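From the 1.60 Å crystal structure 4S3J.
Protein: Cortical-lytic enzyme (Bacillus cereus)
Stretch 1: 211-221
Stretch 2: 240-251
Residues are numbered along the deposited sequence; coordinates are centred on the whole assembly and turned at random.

Stretch 1 (211-221) GMRDIHFDFES
Stretch 2 240-251: RLPSGYTLSTTL

Neighbouring parallel β-strands commonly sort their side chains by face, and the pairing of the strand that begins at Asp 214 with strand 246-251 in this cortical-lytic enzyme is a compact example. The strands run parallel, their axes 21° apart and 4.5 Å at closest approach, in the register Asp 214–Thr 246, Ile 215–Leu 247, His 216–Ser 248 and Phe 217–Thr 249, with CA atoms 4.6 to 4.9 Å apart. Backbones are extended (phi/psi near -119/128 at Asp 214, -141/163 at Ser 248). Ile 215 and Phe 217 turn both N and O to the second strand, and Arg 213 O, just before the first strand, accepts from Thr 246 N (2.8 Å). Ile 215 N donates to Thr 246 O (2.9 Å), Ser 248 N to Ile 215 O (2.8 Å), Phe 217 N to Ser 248 O (3.0 Å), and Thr 250 N to Phe 217 O (2.9 Å).

The face bearing Asp 214 and His 216 is polar. Asp 214 (chi1 t) forks between two p-rotamer hydroxyls, accepting from Thr 246 OG1 at OD1 (2.7 Å) and from Ser 248 OG at OD2 (2.6 Å). Ser 248 OG in turn accepts from His 216 ND1 (2.7 Å). The imidazole (chi1 t, chi2 90°) lies over Thr 249 CA, its edge spanning from Ser 248 OG to Thr 250 OG1, which is hydrogen-bonded to His 216 NE2 at 2.7 Å.

On the other face, shape dominates. Ile 215 (m, p) pushes CD1 into a hollow between Leu 241 CD2 (3.7 Å) and the ring edge of Tyr 245 at CD2 (3.8 Å). Further along, Leu 247 (t, p) leans across so that its CD1 meets the edge of the Phe 217 ring (chi1 m) at CE2, 3.6 Å away. A type II turn from Pro 242 to Tyr 245, closed by Tyr 245 N to Pro 242 O (3.1 Å), leads into the second strand; Gly 244 supplies its positive phi of 96°.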

# COMPACT_ATOMS: atom_id res chain seq x y z
N GLY A 211 -12.15 20.41 5.89
CA GLY A 211 -12.49 19.30 6.77
C GLY A 211 -11.38 18.28 6.85
O GLY A 211 -11.61 17.09 7.12
N MET A 212 -10.16 18.75 6.65
CA MET A 212 -9.00 17.87 6.67
C MET A 212 -8.48 17.72 8.09
O MET A 212 -7.67 18.52 8.56
CB MET A 212 -7.92 18.41 5.73
CG MET A 212 -8.25 18.20 4.27
SD MET A 212 -7.22 19.27 3.24
CE MET A 212 -7.64 18.70 1.60
N ARG A 213 -8.97 16.70 8.80
CA ARG A 213 -8.69 16.59 10.22
C ARG A 213 -7.34 15.95 10.55
O ARG A 213 -6.96 15.89 11.71
CB ARG A 213 -9.83 15.83 10.92
CG ARG A 213 -11.14 16.61 10.95
CD ARG A 213 -12.24 15.87 11.70
NE ARG A 213 -12.89 14.84 10.90
CZ ARG A 213 -13.66 13.89 11.41
NH1 ARG A 213 -13.87 13.81 12.72
NH2 ARG A 213 -14.23 13.00 10.62
N ASP A 214 -6.61 15.47 9.55
CA ASP A 214 -5.21 15.07 9.75
C ASP A 214 -4.31 15.92 8.88
O ASP A 214 -4.53 16.03 7.68
CB ASP A 214 -4.99 13.59 9.41
CG ASP A 214 -3.53 13.16 9.62
OD1 ASP A 214 -3.11 12.98 10.78
OD2 ASP A 214 -2.80 13.00 8.62
N ILE A 215 -3.30 16.52 9.50
CA ILE A 215 -2.29 17.30 8.81
C ILE A 215 -1.05 16.44 8.63
O ILE A 215 -0.49 15.94 9.60
CB ILE A 215 -1.92 18.59 9.59
CG1 ILE A 215 -3.10 19.57 9.65
CG2 ILE A 215 -0.80 19.35 8.87
CD1 ILE A 215 -4.26 19.17 10.45
N HIS A 216 -0.67 16.24 7.37
CA HIS A 216 0.39 15.32 7.02
C HIS A 216 1.57 16.00 6.32
O HIS A 216 1.40 16.54 5.23
CB HIS A 216 -0.13 14.22 6.10
CG HIS A 216 0.90 13.17 5.80
ND1 HIS A 216 1.05 12.05 6.56
CD2 HIS A 216 1.86 13.11 4.84
CE1 HIS A 216 2.05 11.32 6.09
NE2 HIS A 216 2.55 11.95 5.05
N PHE A 217 2.75 15.93 6.92
CA PHE A 217 3.95 16.47 6.30
C PHE A 217 4.77 15.40 5.60
O PHE A 217 5.19 14.38 6.21
CB PHE A 217 4.81 17.19 7.33
CG PHE A 217 4.15 18.39 7.90
CD1 PHE A 217 4.13 19.58 7.19
CD2 PHE A 217 3.54 18.35 9.14
CE1 PHE A 217 3.51 20.69 7.69
CE2 PHE A 217 2.91 19.47 9.66
CZ PHE A 217 2.90 20.64 8.93
N ASP A 218 4.89 15.58 4.30
CA ASP A 218 5.81 14.79 3.50
C ASP A 218 6.96 15.70 3.10
O ASP A 218 6.99 16.24 1.99
CB ASP A 218 5.12 14.20 2.28
CG ASP A 218 6.06 13.35 1.45
OD1 ASP A 218 7.13 12.97 1.97
OD2 ASP A 218 5.72 13.04 0.29
N PHE A 219 7.87 15.92 4.04
CA PHE A 219 9.10 16.68 3.80
C PHE A 219 10.23 15.68 3.54
O PHE A 219 10.55 14.84 4.41
CB PHE A 219 9.46 17.57 5.00
CG PHE A 219 8.58 18.80 5.17
CD1 PHE A 219 7.64 19.17 4.21
CD2 PHE A 219 8.72 19.61 6.29
CE1 PHE A 219 6.87 20.31 4.38
CE2 PHE A 219 7.95 20.75 6.45
CZ PHE A 219 7.03 21.10 5.49
N GLU A 220 10.79 15.72 2.34
CA GLU A 220 11.91 14.85 1.96
C GLU A 220 13.08 15.68 1.44
O GLU A 220 12.91 16.85 1.10
CB GLU A 220 11.46 13.82 0.93
CG GLU A 220 10.36 12.93 1.46
CD GLU A 220 9.89 11.90 0.47
OE1 GLU A 220 10.75 11.30 -0.22
OE2 GLU A 220 8.66 11.70 0.36
N SER A 221 14.26 15.07 1.39
CA SER A 221 15.50 15.78 1.04
C SER A 221 15.72 16.98 1.94
O SER A 221 16.17 18.04 1.50
CB SER A 221 15.50 16.23 -0.42
OG SER A 221 15.38 15.12 -1.28
N ARG A 240 -0.38 23.33 18.53
CA ARG A 240 -1.43 24.25 18.09
C ARG A 240 -2.62 23.61 17.39
O ARG A 240 -3.60 24.30 17.13
CB ARG A 240 -0.85 25.30 17.14
CG ARG A 240 0.00 26.36 17.83
CD ARG A 240 0.64 27.33 16.84
NE ARG A 240 -0.35 28.11 16.10
CZ ARG A 240 -0.04 29.01 15.16
NH1 ARG A 240 1.23 29.26 14.86
NH2 ARG A 240 -1.01 29.67 14.53
N LEU A 241 -2.57 22.31 17.13
CA LEU A 241 -3.72 21.66 16.48
C LEU A 241 -4.85 21.53 17.49
O LEU A 241 -4.65 20.98 18.56
CB LEU A 241 -3.37 20.28 15.92
CG LEU A 241 -2.41 20.22 14.74
CD1 LEU A 241 -2.06 18.79 14.43
CD2 LEU A 241 -3.04 20.87 13.54
N PRO A 242 -6.06 22.01 17.14
CA PRO A 242 -7.23 21.86 18.02
C PRO A 242 -7.72 20.42 18.18
O PRO A 242 -7.31 19.49 17.46
CB PRO A 242 -8.29 22.73 17.35
CG PRO A 242 -7.84 22.91 15.96
CD PRO A 242 -6.36 22.86 15.97
N SER A 243 -8.60 20.24 19.16
CA SER A 243 -9.22 18.96 19.41
C SER A 243 -9.90 18.43 18.14
O SER A 243 -10.54 19.17 17.40
CB SER A 243 -10.23 19.06 20.56
OG SER A 243 -11.31 19.91 20.23
N GLY A 244 -9.70 17.15 17.90
CA GLY A 244 -10.30 16.48 16.76
C GLY A 244 -9.35 16.42 15.58
O GLY A 244 -9.63 15.72 14.61
N TYR A 245 -8.25 17.16 15.65
CA TYR A 245 -7.26 17.10 14.58
C TYR A 245 -6.08 16.24 15.02
O TYR A 245 -5.77 16.17 16.21
CB TYR A 245 -6.74 18.49 14.17
CG TYR A 245 -7.75 19.36 13.47
CD1 TYR A 245 -8.84 19.89 14.16
CD2 TYR A 245 -7.66 19.62 12.10
CE1 TYR A 245 -9.77 20.70 13.53
CE2 TYR A 245 -8.59 20.42 11.46
CZ TYR A 245 -9.64 20.95 12.18
OH TYR A 245 -10.57 21.74 11.54
N THR A 246 -5.41 15.64 14.04
CA THR A 246 -4.21 14.84 14.27
C THR A 246 -3.07 15.26 13.34
O THR A 246 -3.29 15.97 12.35
CB THR A 246 -4.48 13.35 14.04
OG1 THR A 246 -5.00 13.14 12.72
CG2 THR A 246 -5.46 12.84 15.07
N LEU A 247 -1.87 14.79 13.65
CA LEU A 247 -0.66 15.11 12.91
C LEU A 247 0.04 13.84 12.45
O LEU A 247 0.17 12.89 13.22
CB LEU A 247 0.26 15.94 13.81
CG LEU A 247 1.68 16.24 13.34
CD1 LEU A 247 1.64 17.11 12.07
CD2 LEU A 247 2.48 16.95 14.46
N SER A 248 0.50 13.82 11.20
CA SER A 248 1.24 12.68 10.70
C SER A 248 2.38 13.11 9.80
O SER A 248 2.42 14.26 9.34
CB SER A 248 0.30 11.71 9.95
OG SER A 248 -0.32 12.34 8.85
N THR A 249 3.32 12.20 9.58
CA THR A 249 4.48 12.45 8.72
C THR A 249 4.86 11.25 7.87
O THR A 249 4.55 10.09 8.22
CB THR A 249 5.71 12.81 9.54
OG1 THR A 249 5.96 11.75 10.47
CG2 THR A 249 5.53 14.16 10.27
N THR A 250 5.57 11.53 6.78
CA THR A 250 6.21 10.52 5.96
C THR A 250 7.65 10.28 6.42
O THR A 250 8.41 11.22 6.65
CB THR A 250 6.22 10.94 4.47
OG1 THR A 250 4.87 10.95 3.98
CG2 THR A 250 7.06 9.98 3.63
N LEU A 251 8.02 9.02 6.53
CA LEU A 251 9.38 8.61 6.88
C LEU A 251 9.99 7.71 5.80
O LEU A 251 9.35 6.77 5.31
CB LEU A 251 9.40 7.86 8.21
CG LEU A 251 9.10 8.63 9.50
CD1 LEU A 251 9.00 7.63 10.67
CD2 LEU A 251 10.13 9.71 9.76
O HOH W 1 8.39 14.06 6.44